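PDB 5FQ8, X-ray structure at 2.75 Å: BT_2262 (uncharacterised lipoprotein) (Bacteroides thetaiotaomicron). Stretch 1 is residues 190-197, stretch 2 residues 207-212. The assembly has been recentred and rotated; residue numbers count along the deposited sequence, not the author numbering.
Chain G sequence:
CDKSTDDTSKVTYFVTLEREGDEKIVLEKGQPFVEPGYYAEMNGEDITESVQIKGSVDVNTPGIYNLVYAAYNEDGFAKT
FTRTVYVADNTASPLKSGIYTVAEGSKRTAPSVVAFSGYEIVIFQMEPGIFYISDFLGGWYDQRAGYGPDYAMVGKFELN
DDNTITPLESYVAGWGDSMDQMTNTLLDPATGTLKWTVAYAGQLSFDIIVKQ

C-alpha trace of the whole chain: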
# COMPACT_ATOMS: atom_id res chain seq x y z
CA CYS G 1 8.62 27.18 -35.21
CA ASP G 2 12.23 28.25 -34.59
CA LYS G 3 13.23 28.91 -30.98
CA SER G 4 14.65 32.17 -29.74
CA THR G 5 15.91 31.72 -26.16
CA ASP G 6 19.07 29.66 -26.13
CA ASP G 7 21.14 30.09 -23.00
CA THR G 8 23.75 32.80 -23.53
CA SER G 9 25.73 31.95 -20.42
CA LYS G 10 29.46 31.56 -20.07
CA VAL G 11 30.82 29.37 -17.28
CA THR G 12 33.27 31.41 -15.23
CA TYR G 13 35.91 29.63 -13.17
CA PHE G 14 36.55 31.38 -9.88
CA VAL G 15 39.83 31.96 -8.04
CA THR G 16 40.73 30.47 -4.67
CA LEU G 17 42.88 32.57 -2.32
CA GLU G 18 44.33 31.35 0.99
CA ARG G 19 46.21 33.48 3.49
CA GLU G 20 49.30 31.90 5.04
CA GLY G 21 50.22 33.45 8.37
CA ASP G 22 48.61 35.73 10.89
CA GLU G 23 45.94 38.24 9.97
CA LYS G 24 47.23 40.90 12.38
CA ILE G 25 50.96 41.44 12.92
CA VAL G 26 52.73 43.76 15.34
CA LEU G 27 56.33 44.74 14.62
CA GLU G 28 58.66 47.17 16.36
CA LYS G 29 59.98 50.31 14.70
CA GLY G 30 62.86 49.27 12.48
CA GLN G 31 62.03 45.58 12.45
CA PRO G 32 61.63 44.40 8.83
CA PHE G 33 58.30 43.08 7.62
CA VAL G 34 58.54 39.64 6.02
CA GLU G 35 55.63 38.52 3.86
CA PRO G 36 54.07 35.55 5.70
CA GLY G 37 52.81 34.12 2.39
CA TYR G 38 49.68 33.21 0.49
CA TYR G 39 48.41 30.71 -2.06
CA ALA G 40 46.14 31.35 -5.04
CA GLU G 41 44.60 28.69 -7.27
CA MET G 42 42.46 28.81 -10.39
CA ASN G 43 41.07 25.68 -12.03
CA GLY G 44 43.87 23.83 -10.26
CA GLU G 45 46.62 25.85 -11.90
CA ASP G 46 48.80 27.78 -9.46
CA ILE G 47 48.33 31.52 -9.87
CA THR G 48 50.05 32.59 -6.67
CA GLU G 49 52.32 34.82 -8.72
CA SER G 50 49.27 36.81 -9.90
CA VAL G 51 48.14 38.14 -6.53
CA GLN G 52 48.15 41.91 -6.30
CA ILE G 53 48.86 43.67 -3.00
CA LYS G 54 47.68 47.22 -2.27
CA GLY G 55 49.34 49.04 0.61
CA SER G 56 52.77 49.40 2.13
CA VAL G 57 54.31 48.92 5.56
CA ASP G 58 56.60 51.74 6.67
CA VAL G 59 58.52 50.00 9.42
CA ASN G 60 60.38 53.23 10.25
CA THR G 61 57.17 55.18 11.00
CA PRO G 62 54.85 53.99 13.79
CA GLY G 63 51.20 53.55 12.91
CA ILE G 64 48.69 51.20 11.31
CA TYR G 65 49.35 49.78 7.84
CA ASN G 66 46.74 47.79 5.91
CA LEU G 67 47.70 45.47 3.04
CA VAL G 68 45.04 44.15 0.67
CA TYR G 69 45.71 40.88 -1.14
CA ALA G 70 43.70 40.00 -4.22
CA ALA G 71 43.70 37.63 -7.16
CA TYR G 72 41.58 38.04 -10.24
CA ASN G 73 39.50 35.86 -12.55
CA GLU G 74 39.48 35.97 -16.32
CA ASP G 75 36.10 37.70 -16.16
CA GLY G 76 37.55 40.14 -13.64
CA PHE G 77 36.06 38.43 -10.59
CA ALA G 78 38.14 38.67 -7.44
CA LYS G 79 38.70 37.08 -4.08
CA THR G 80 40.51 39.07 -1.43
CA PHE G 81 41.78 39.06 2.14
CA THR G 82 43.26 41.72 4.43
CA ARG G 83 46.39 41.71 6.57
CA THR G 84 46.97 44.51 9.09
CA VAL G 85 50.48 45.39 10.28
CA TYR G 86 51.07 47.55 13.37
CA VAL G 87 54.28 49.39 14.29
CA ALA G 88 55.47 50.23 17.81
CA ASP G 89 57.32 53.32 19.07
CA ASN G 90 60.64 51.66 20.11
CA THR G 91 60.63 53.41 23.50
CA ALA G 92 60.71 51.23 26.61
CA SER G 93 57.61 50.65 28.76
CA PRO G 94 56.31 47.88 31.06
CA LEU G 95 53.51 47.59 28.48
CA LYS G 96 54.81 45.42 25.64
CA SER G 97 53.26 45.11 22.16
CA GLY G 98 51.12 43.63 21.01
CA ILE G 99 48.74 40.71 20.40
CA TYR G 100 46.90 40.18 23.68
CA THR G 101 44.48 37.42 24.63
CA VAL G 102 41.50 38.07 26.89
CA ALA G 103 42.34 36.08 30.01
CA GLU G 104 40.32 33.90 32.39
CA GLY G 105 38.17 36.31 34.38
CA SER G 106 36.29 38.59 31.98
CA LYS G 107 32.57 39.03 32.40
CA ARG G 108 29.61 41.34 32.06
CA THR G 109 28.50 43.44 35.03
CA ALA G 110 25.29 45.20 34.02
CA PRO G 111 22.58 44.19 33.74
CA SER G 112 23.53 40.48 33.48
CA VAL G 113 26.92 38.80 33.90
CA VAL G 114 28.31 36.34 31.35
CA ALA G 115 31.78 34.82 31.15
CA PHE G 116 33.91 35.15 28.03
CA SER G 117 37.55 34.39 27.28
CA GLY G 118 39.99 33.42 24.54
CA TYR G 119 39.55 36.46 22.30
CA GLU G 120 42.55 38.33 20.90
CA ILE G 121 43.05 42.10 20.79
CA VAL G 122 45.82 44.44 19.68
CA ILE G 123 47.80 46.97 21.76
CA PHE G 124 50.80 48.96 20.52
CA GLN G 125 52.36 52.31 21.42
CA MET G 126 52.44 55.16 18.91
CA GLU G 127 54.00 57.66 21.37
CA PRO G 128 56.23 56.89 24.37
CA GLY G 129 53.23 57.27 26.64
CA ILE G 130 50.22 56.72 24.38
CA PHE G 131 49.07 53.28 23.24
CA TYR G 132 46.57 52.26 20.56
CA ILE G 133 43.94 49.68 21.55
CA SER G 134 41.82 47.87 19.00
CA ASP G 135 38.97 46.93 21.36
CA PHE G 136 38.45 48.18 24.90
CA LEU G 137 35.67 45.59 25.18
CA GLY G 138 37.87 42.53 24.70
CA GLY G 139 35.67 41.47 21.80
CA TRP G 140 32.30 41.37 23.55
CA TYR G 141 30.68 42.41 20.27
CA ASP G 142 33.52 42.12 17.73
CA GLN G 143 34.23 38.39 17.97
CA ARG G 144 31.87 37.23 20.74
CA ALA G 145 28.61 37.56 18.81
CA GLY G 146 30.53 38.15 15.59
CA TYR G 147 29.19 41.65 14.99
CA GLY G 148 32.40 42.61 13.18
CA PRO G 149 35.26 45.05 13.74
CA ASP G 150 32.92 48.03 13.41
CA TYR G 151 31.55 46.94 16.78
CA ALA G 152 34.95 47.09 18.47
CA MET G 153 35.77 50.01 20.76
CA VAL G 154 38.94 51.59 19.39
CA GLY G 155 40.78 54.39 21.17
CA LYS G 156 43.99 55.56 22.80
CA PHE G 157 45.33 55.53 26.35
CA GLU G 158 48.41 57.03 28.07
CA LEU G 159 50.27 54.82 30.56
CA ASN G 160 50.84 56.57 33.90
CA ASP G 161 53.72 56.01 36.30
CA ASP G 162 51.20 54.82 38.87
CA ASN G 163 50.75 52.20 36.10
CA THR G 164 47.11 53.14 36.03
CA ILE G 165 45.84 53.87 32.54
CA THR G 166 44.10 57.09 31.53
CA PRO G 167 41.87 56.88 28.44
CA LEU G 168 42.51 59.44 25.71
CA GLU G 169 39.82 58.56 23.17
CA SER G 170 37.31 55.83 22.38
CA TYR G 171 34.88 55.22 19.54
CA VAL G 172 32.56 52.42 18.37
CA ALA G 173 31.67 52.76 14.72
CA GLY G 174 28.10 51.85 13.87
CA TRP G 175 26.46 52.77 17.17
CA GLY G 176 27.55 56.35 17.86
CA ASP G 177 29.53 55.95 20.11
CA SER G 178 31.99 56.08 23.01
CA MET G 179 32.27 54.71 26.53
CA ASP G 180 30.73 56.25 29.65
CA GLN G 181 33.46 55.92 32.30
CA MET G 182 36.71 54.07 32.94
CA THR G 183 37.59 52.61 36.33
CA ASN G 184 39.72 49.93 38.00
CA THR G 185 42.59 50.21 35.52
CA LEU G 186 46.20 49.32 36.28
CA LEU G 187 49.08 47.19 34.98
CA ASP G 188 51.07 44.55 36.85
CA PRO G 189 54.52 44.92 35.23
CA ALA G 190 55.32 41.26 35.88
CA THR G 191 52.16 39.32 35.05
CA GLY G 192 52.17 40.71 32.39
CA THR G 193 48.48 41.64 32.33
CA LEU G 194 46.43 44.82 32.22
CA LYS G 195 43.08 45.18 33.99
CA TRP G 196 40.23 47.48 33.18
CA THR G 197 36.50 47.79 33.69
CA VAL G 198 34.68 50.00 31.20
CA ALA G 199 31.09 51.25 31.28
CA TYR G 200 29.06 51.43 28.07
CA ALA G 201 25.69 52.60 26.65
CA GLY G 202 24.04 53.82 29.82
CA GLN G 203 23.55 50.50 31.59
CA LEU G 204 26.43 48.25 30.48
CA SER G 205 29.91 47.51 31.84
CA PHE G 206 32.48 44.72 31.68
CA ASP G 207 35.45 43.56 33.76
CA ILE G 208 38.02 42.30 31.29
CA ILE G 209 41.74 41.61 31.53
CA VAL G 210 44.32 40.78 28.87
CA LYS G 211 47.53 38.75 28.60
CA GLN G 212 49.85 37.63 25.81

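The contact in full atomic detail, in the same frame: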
# COMPACT_ATOMS: atom_id res chain seq x y z
N ALA G 190 54.64 42.53 35.70
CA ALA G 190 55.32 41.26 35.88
C ALA G 190 54.36 40.10 35.66
O ALA G 190 54.73 38.94 35.86
CB ALA G 190 55.94 41.17 37.27
N THR G 191 53.13 40.39 35.25
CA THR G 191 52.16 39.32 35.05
C THR G 191 52.33 38.59 33.71
O THR G 191 52.39 37.37 33.71
CB THR G 191 50.71 39.83 35.19
OG1 THR G 191 50.68 41.26 35.08
CG2 THR G 191 50.10 39.39 36.52
N GLY G 192 52.39 39.28 32.56
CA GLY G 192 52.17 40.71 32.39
C GLY G 192 50.78 40.96 31.82
O GLY G 192 50.54 40.72 30.64
N THR G 193 49.87 41.43 32.68
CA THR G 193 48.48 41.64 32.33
C THR G 193 48.09 43.08 32.61
O THR G 193 48.70 43.77 33.43
CB THR G 193 47.54 40.72 33.12
OG1 THR G 193 47.64 41.04 34.51
CG2 THR G 193 47.92 39.28 32.92
N LEU G 194 47.04 43.54 31.93
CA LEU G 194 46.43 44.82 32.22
C LEU G 194 44.95 44.61 32.51
O LEU G 194 44.27 43.87 31.80
CB LEU G 194 46.62 45.82 31.07
CG LEU G 194 46.57 47.29 31.48
CD1 LEU G 194 47.42 48.12 30.55
CD2 LEU G 194 45.17 47.81 31.46
N LYS G 195 44.47 45.26 33.57
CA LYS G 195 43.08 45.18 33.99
C LYS G 195 42.36 46.45 33.60
O LYS G 195 42.94 47.54 33.61
CB LYS G 195 42.97 44.99 35.51
CG LYS G 195 43.58 46.13 36.32
CD LYS G 195 42.84 46.46 37.61
CE LYS G 195 42.99 45.39 38.67
NZ LYS G 195 41.91 44.38 38.59
N TRP G 196 41.08 46.31 33.24
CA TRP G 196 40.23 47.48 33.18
C TRP G 196 38.78 47.03 33.25
O TRP G 196 38.44 45.91 32.86
CB TRP G 196 40.48 48.33 31.92
CG TRP G 196 40.17 47.70 30.59
CD1 TRP G 196 38.94 47.47 30.05
CD2 TRP G 196 41.12 47.26 29.61
NE1 TRP G 196 39.06 46.90 28.82
CE2 TRP G 196 40.38 46.75 28.52
CE3 TRP G 196 42.51 47.23 29.55
CZ2 TRP G 196 41.00 46.23 27.39
CZ3 TRP G 196 43.12 46.70 28.43
CH2 TRP G 196 42.37 46.21 27.36
N THR G 197 37.95 47.90 33.80
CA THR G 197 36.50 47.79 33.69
C THR G 197 36.02 49.05 33.00
O THR G 197 36.46 50.15 33.35
CB THR G 197 35.83 47.64 35.06
OG1 THR G 197 36.13 48.78 35.86
CG2 THR G 197 36.32 46.39 35.76
N ASP G 207 34.32 43.64 32.84
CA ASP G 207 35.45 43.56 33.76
C ASP G 207 36.57 42.71 33.16
O ASP G 207 36.95 41.66 33.66
CB ASP G 207 34.99 43.02 35.11
CG ASP G 207 34.47 41.59 35.03
OD1 ASP G 207 34.35 41.06 33.90
OD2 ASP G 207 34.19 41.01 36.09
N ILE G 208 37.14 43.17 32.06
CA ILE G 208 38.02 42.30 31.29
C ILE G 208 39.47 42.49 31.69
O ILE G 208 39.82 43.42 32.43
CB ILE G 208 37.83 42.54 29.78
CG1 ILE G 208 38.66 43.72 29.31
CG2 ILE G 208 36.37 42.80 29.45
CD1 ILE G 208 38.49 43.98 27.85
N ILE G 209 40.32 41.59 31.21
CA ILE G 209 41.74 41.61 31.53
C ILE G 209 42.45 40.83 30.43
O ILE G 209 41.92 39.84 29.91
CB ILE G 209 41.99 41.03 32.94
CG1 ILE G 209 43.41 41.34 33.41
CG2 ILE G 209 41.72 39.54 32.97
CD1 ILE G 209 43.59 41.18 34.90
N VAL G 210 43.64 41.29 30.06
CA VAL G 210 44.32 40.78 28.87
C VAL G 210 45.73 40.32 29.21
O VAL G 210 46.39 40.85 30.11
CB VAL G 210 44.35 41.83 27.74
CG1 VAL G 210 42.95 42.36 27.49
CG2 VAL G 210 45.30 42.96 28.09
N LYS G 211 46.20 39.34 28.44
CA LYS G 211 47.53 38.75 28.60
C LYS G 211 47.98 38.20 27.25
O LYS G 211 47.15 37.79 26.43
CB LYS G 211 47.53 37.64 29.65
CG LYS G 211 48.80 36.80 29.69
CD LYS G 211 48.65 35.57 30.55
CE LYS G 211 48.64 35.95 32.01
NZ LYS G 211 49.81 36.82 32.31
N GLN G 212 49.29 38.19 27.03
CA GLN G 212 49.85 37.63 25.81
C GLN G 212 49.87 36.11 25.82
O GLN G 212 49.14 35.46 26.57
CB GLN G 212 51.25 38.17 25.59
CG GLN G 212 51.29 39.31 24.62
CD GLN G 212 52.42 40.26 24.90
OE1 GLN G 212 52.90 40.34 26.02
NE2 GLN G 212 52.84 40.99 23.88
OXT GLN G 212 50.62 35.49 25.06

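The two stretches pair as antiparallel strands of one sheet. Their axes approach to 4.9 Å and their N-to-C directions differ by 164°, and the contact buries 561 Å² summed over both sides. The register is fixed at Leu 194 and Val 210, a hydrogen-bonded pair whose CA atoms lie 5.7 Å apart. Val 210 N donates to Leu 194 O at 3.2 Å with an N-H...O angle of 158°, while the return bond from Leu 194 N to Val 210 O is weak, at 3.3 Å and 150°. One residue further along is a non-hydrogen-bonded pair, Lys 195 with Ile 209, whose CA atoms close to 4.5 Å. Beyond it, Trp 196 N donates to Ile 208 O at 3.3 Å and an almost straight 177°. Trp 196 O also lies 2.9 Å from Ile 208 O; both are acceptors, so that approach is not a hydrogen bond.

Trp 196 covers the most surface, 84 Å². Its CA-to-CB bond points sideways, but chi1 of 65° and chi2 of 74° bring the indole nearer to the second stretch. There CZ2 of Trp 196 meets CD1 of Ile 208 at 3.4 Å, and CH2 of Trp 196 meets CG1 of Val 210 at 3.9 Å. Both methyls approach the ring obliquely. The contacts are apolar and all three residues are buried, so the gain is close packing away from solvent; the indole NE1 is hydrogen-bonded elsewhere in the structure. Val 210, covering 64 Å², also reaches Leu 194 on the same face of the sheet, with its CG2 4.3 Å from CB of Leu 194.

Lys 211 covers 62 Å² and works differently. It lies on the face shared by Thr 193, Lys 195 and Ile 209, and chi3 of -73° and chi4 of -51° bend its chain after two t rotamers. The ammonium thus reaches the loop before the first strand, where Lys 211 NZ makes a weak hydrogen bond to Thr 191 O at 3.0 Å. The loop has its own brace: Thr 191 OG1 accepts from Thr 193 N at 2.5 Å and from Thr 193 OG1 at 3.1 Å, next to the cis peptide bond that precedes Gly 192.

On this face CD1 of Ile 209 also lies 3.9 Å from CB of Lys 195, whose end leads away.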